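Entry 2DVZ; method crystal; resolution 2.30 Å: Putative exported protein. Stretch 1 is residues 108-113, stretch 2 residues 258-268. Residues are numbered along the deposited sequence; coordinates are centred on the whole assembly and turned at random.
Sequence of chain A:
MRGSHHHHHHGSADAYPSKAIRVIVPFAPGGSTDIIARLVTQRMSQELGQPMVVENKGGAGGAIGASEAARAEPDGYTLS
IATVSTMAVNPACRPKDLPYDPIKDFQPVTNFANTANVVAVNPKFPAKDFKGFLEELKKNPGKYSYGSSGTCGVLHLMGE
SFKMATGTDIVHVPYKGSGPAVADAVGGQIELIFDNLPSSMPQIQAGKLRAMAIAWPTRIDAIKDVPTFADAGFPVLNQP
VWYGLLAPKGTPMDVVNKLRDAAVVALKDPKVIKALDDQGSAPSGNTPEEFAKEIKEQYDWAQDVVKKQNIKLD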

ATOM      1  N   PRO A 108       5.516  13.607   9.370  1.00 14.86           N
ATOM      2  CA  PRO A 108       4.885  13.534   8.033  1.00 14.92           C
ATOM      3  C   PRO A 108       5.205  14.713   7.116  1.00 15.20           C
ATOM      4  O   PRO A 108       5.279  15.849   7.564  1.00 14.44           O
ATOM      5  CB  PRO A 108       3.391  13.528   8.335  1.00 15.10           C
ATOM      6  CG  PRO A 108       3.303  13.101   9.773  1.00 15.65           C
ATOM      7  CD  PRO A 108       4.517  13.744  10.429  1.00 13.91           C
ATOM      8  N   VAL A 109       5.395  14.424   5.824  1.00 15.09           N
ATOM      9  CA  VAL A 109       5.632  15.465   4.861  1.00 14.52           C
ATOM     10  C   VAL A 109       4.351  15.695   4.033  1.00 14.98           C
ATOM     11  O   VAL A 109       3.825  16.816   3.990  1.00 15.28           O
ATOM     12  CB  VAL A 109       6.844  15.115   3.972  1.00 13.93           C
ATOM     13  CG1 VAL A 109       7.004  16.146   2.876  1.00 12.16           C
ATOM     14  CG2 VAL A 109       8.134  15.003   4.856  1.00 12.88           C
ATOM     15  N   THR A 110       3.871  14.624   3.395  1.00 14.25           N
ATOM     16  CA  THR A 110       2.718  14.667   2.494  1.00 13.94           C
ATOM     17  C   THR A 110       2.288  13.270   2.034  1.00 13.67           C
ATOM     18  O   THR A 110       3.109  12.343   1.872  1.00 13.12           O
ATOM     19  CB  THR A 110       2.971  15.574   1.253  1.00 14.20           C
ATOM     20  OG1 THR A 110       1.718  15.960   0.669  1.00 13.48           O
ATOM     21  CG2 THR A 110       3.852  14.872   0.222  1.00 12.95           C
ATOM     22  N   ASN A 111       0.980  13.137   1.854  1.00 13.32           N
ATOM     23  CA  ASN A 111       0.392  12.016   1.162  1.00 13.14           C
ATOM     24  C   ASN A 111       0.542  12.253  -0.334  1.00 13.01           C
ATOM     25  O   ASN A 111      -0.008  13.208  -0.879  1.00 13.08           O
ATOM     26  CB  ASN A 111      -1.070  11.884   1.598  1.00 13.33           C
ATOM     27  CG  ASN A 111      -1.811  10.740   0.932  1.00 13.17           C
ATOM     28  OD1 ASN A 111      -1.323  10.088   0.004  1.00 14.20           O
ATOM     29  ND2 ASN A 111      -3.006  10.482   1.423  1.00 13.85           N
ATOM     30  N   PHE A 112       1.326  11.392  -0.989  1.00 13.05           N
ATOM     31  CA  PHE A 112       1.448  11.383  -2.447  1.00 13.16           C
ATOM     32  C   PHE A 112       0.132  11.035  -3.125  1.00 13.91           C
ATOM     33  O   PHE A 112      -0.364  11.757  -4.011  1.00 14.87           O
ATOM     34  CB  PHE A 112       2.440  10.331  -2.911  1.00 12.74           C
ATOM     35  CG  PHE A 112       3.891  10.653  -2.624  1.00 11.59           C
ATOM     36  CD1 PHE A 112       4.296  11.947  -2.235  1.00 10.18           C
ATOM     37  CD2 PHE A 112       4.868   9.654  -2.789  1.00  9.81           C
ATOM     38  CE1 PHE A 112       5.660  12.248  -1.999  1.00  9.87           C
ATOM     39  CE2 PHE A 112       6.257   9.955  -2.579  1.00 10.97           C
ATOM     40  CZ  PHE A 112       6.644  11.236  -2.176  1.00 10.39           C
ATOM     41  N   ALA A 113      -0.441   9.899  -2.746  1.00 14.24           N
ATOM     42  CA  ALA A 113      -1.618   9.416  -3.485  1.00 13.70           C
ATOM     43  C   ALA A 113      -2.481   8.526  -2.643  1.00 13.85           C
ATOM     44  O   ALA A 113      -2.009   7.735  -1.791  1.00 14.47           O
ATOM     45  CB  ALA A 113      -1.206   8.686  -4.751  1.00 12.34           C
ATOM     46  N   LYS A 258      10.131  22.367   2.150  1.00 16.79           N
ATOM     47  CA  LYS A 258      10.817  22.275   0.881  1.00 17.32           C
ATOM     48  C   LYS A 258      10.402  21.027   0.117  1.00 15.86           C
ATOM     49  O   LYS A 258      10.078  21.111  -1.048  1.00 15.43           O
ATOM     50  CB  LYS A 258      12.344  22.372   1.047  1.00 18.56           C
ATOM     51  CG  LYS A 258      12.844  23.810   1.012  1.00 22.41           C
ATOM     52  CD  LYS A 258      14.322  23.868   1.378  1.00 26.75           C
ATOM     53  CE  LYS A 258      14.859  25.278   1.323  1.00 29.63           C
ATOM     54  NZ  LYS A 258      15.980  25.502   2.290  1.00 32.63           N
ATOM     55  N   LEU A 259      10.426  19.887   0.803  1.00 15.23           N
ATOM     56  CA  LEU A 259      10.040  18.589   0.248  1.00 14.70           C
ATOM     57  C   LEU A 259       8.582  18.550  -0.190  1.00 14.45           C
ATOM     58  O   LEU A 259       8.269  18.004  -1.232  1.00 13.97           O
ATOM     59  CB  LEU A 259      10.260  17.483   1.291  1.00 14.47           C
ATOM     60  CG  LEU A 259      11.709  17.147   1.655  1.00 13.93           C
ATOM     61  CD1 LEU A 259      11.734  16.283   2.897  1.00 10.90           C
ATOM     62  CD2 LEU A 259      12.405  16.465   0.467  1.00 14.50           C
ATOM     63  N   ARG A 260       7.699  19.113   0.621  1.00 14.77           N
ATOM     64  CA  ARG A 260       6.289  19.115   0.325  1.00 16.00           C
ATOM     65  C   ARG A 260       6.018  19.940  -0.917  1.00 16.79           C
ATOM     66  O   ARG A 260       5.227  19.534  -1.785  1.00 17.21           O
ATOM     67  CB  ARG A 260       5.459  19.669   1.489  1.00 16.65           C
ATOM     68  CG  ARG A 260       4.010  19.258   1.352  1.00 16.97           C
ATOM     69  CD  ARG A 260       3.102  20.343   1.737  1.00 19.23           C
ATOM     70  NE  ARG A 260       1.796  20.151   1.106  1.00 20.92           N
ATOM     71  CZ  ARG A 260       0.909  21.109   0.892  1.00 19.10           C
ATOM     72  NH1 ARG A 260       1.188  22.339   1.253  1.00 19.29           N
ATOM     73  NH2 ARG A 260      -0.243  20.831   0.316  1.00 18.21           N
ATOM     74  N   ASP A 261       6.676  21.087  -1.008  1.00 16.82           N
ATOM     75  CA  ASP A 261       6.559  21.910  -2.200  1.00 17.67           C
ATOM     76  C   ASP A 261       6.958  21.186  -3.483  1.00 17.72           C
ATOM     77  O   ASP A 261       6.280  21.317  -4.526  1.00 17.59           O
ATOM     78  CB  ASP A 261       7.404  23.163  -2.032  1.00 17.72           C
ATOM     79  CG  ASP A 261       6.728  24.172  -1.205  1.00 20.21           C
ATOM     80  OD1 ASP A 261       5.502  24.044  -0.992  1.00 22.73           O
ATOM     81  OD2 ASP A 261       7.406  25.099  -0.757  1.00 24.14           O
ATOM     82  N   ALA A 262       8.068  20.447  -3.409  1.00 17.21           N
ATOM     83  CA  ALA A 262       8.517  19.664  -4.543  1.00 17.26           C
ATOM     84  C   ALA A 262       7.552  18.526  -4.875  1.00 17.24           C
ATOM     85  O   ALA A 262       7.442  18.160  -6.051  1.00 17.83           O
ATOM     86  CB  ALA A 262       9.909  19.125  -4.315  1.00 16.66           C
ATOM     87  N   ALA A 263       6.915  17.947  -3.847  1.00 16.62           N
ATOM     88  CA  ALA A 263       5.877  16.910  -4.017  1.00 16.93           C
ATOM     89  C   ALA A 263       4.680  17.497  -4.755  1.00 17.16           C
ATOM     90  O   ALA A 263       4.180  16.901  -5.729  1.00 16.94           O
ATOM     91  CB  ALA A 263       5.431  16.314  -2.652  1.00 15.51           C
ATOM     92  N   VAL A 264       4.255  18.682  -4.309  1.00 17.72           N
ATOM     93  CA  VAL A 264       3.130  19.388  -4.909  1.00 18.90           C
ATOM     94  C   VAL A 264       3.438  19.713  -6.384  1.00 19.24           C
ATOM     95  O   VAL A 264       2.587  19.498  -7.256  1.00 20.52           O
ATOM     96  CB  VAL A 264       2.689  20.660  -4.080  1.00 19.43           C
ATOM     97  CG1 VAL A 264       1.830  21.642  -4.927  1.00 18.48           C
ATOM     98  CG2 VAL A 264       1.950  20.247  -2.830  1.00 18.27           C
ATOM     99  N   VAL A 265       4.647  20.152  -6.685  1.00 18.48           N
ATOM    100  CA  VAL A 265       4.995  20.388  -8.081  1.00 17.90           C
ATOM    101  C   VAL A 265       4.928  19.097  -8.890  1.00 18.19           C
ATOM    102  O   VAL A 265       4.343  19.074  -9.988  1.00 18.09           O
ATOM    103  CB  VAL A 265       6.412  21.066  -8.263  1.00 17.68           C
ATOM    104  CG1 VAL A 265       6.889  20.929  -9.710  1.00 15.82           C
ATOM    105  CG2 VAL A 265       6.377  22.526  -7.833  1.00 16.84           C
ATOM    106  N   ALA A 266       5.542  18.035  -8.351  1.00 18.04           N
ATOM    107  CA  ALA A 266       5.609  16.728  -9.020  1.00 18.03           C
ATOM    108  C   ALA A 266       4.235  16.136  -9.339  1.00 18.11           C
ATOM    109  O   ALA A 266       4.024  15.578 -10.434  1.00 18.61           O
ATOM    110  CB  ALA A 266       6.413  15.755  -8.168  1.00 18.17           C
ATOM    111  N   LEU A 267       3.317  16.262  -8.379  1.00 18.00           N
ATOM    112  CA  LEU A 267       1.925  15.792  -8.494  1.00 18.52           C
ATOM    113  C   LEU A 267       1.007  16.617  -9.411  1.00 19.80           C
ATOM    114  O   LEU A 267      -0.107  16.173  -9.719  1.00 18.91           O
ATOM    115  CB  LEU A 267       1.280  15.598  -7.107  1.00 17.19           C
ATOM    116  CG  LEU A 267       1.977  14.575  -6.202  1.00 16.21           C
ATOM    117  CD1 LEU A 267       1.581  14.756  -4.728  1.00 14.31           C
ATOM    118  CD2 LEU A 267       1.798  13.109  -6.687  1.00 14.70           C
ATOM    119  N   LYS A 268       1.484  17.798  -9.838  1.00 21.49           N
ATOM    120  CA  LYS A 268       0.857  18.567 -10.908  1.00 23.22           C
ATOM    121  C   LYS A 268       1.440  18.202 -12.271  1.00 23.77           C
ATOM    122  O   LYS A 268       0.975  18.693 -13.293  1.00 24.77           O
ATOM    123  CB  LYS A 268       1.019  20.092 -10.710  1.00 23.98           C
ATOM    124  CG  LYS A 268       0.970  20.600  -9.276  1.00 26.37           C
ATOM    125  CD  LYS A 268      -0.395  20.929  -8.795  1.00 29.77           C
ATOM    126  CE  LYS A 268      -0.540  22.456  -8.657  1.00 32.67           C
ATOM    127  NZ  LYS A 268      -0.444  22.886  -7.237  1.00 33.21           N
TER

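A β-strand (108–113) and a helix that enters stretch 2 at Lys 258 pack side by side through apolar, van der Waals contact, with no hydrogen bond between them. The two elements run nearly parallel, their N-to-C directions 11° apart and their axes 7.7 Å apart at closest approach, so that contacts advance along both in the same order. At least 150 residues of sequence separate any touching pair, and 317 Å² of surface, both sides summed, is buried between them.

The helix meets the strand with Leu 259, Ala 263 and Leu 267, spaced four residues apart, all with CA-to-CB bonds directed toward it; Arg 260, whose CA-to-CB bond points sideways, joins them. The backbone bonds from Ala 263 N to Leu 259 O and from Leu 267 N to Ala 263 O, both 2.9 Å, tie this row together and satisfy the polar backbone groups involved.

At the first end, Val 109, the strand residue with the most area covered, points toward the helix in the t rotamer. Its CG1 lies 3.9 Å from Leu 259 CB and 4.1 Å from Arg 260 CB, a compact branched side chain packed against Leu 259 and Arg 260. The backbones come near here, with Val 109 CA and Arg 260 CA 5.9 Å apart, and Val 109 O is 3.6 Å from Arg 260 CG. Arg 260 thus contributes the aliphatic base of its side chain, while its NE and NH2 are hydrogen-bonded elsewhere in the structure.

Thr 110 also points toward the helix. Its CB is 3.8 Å from Arg 260 CG and its CG2 3.6 Å from Ala 263 CB, so the methyl group serves the apolar contact; OG1, at the edge of the Arg 260 guanidinium, has its own hydrogen bond elsewhere in the structure. The short side chain of Ala 263 suits the middle of the row, where its single methyl is met by both Thr 110 and Phe 112. The Phe 112 ring meets Ala 263 obliquely, with Phe 112 CE1 4.1 Å from Ala 263 CB; the CA-to-CB bond of Phe 112 points sideways.

At the far end, Leu 267 reaches back to the strand with its longer side chain. Its CD1 lies 3.6 Å from Phe 112 O and 4.4 Å from Asn 111 O, packing a methyl against the strand backbone. Asn 111 points away and adds little, whereas Asp 261 and Lys 268, both exposed, make no contact with the strand, as befits charged side chains outside this apolar seam.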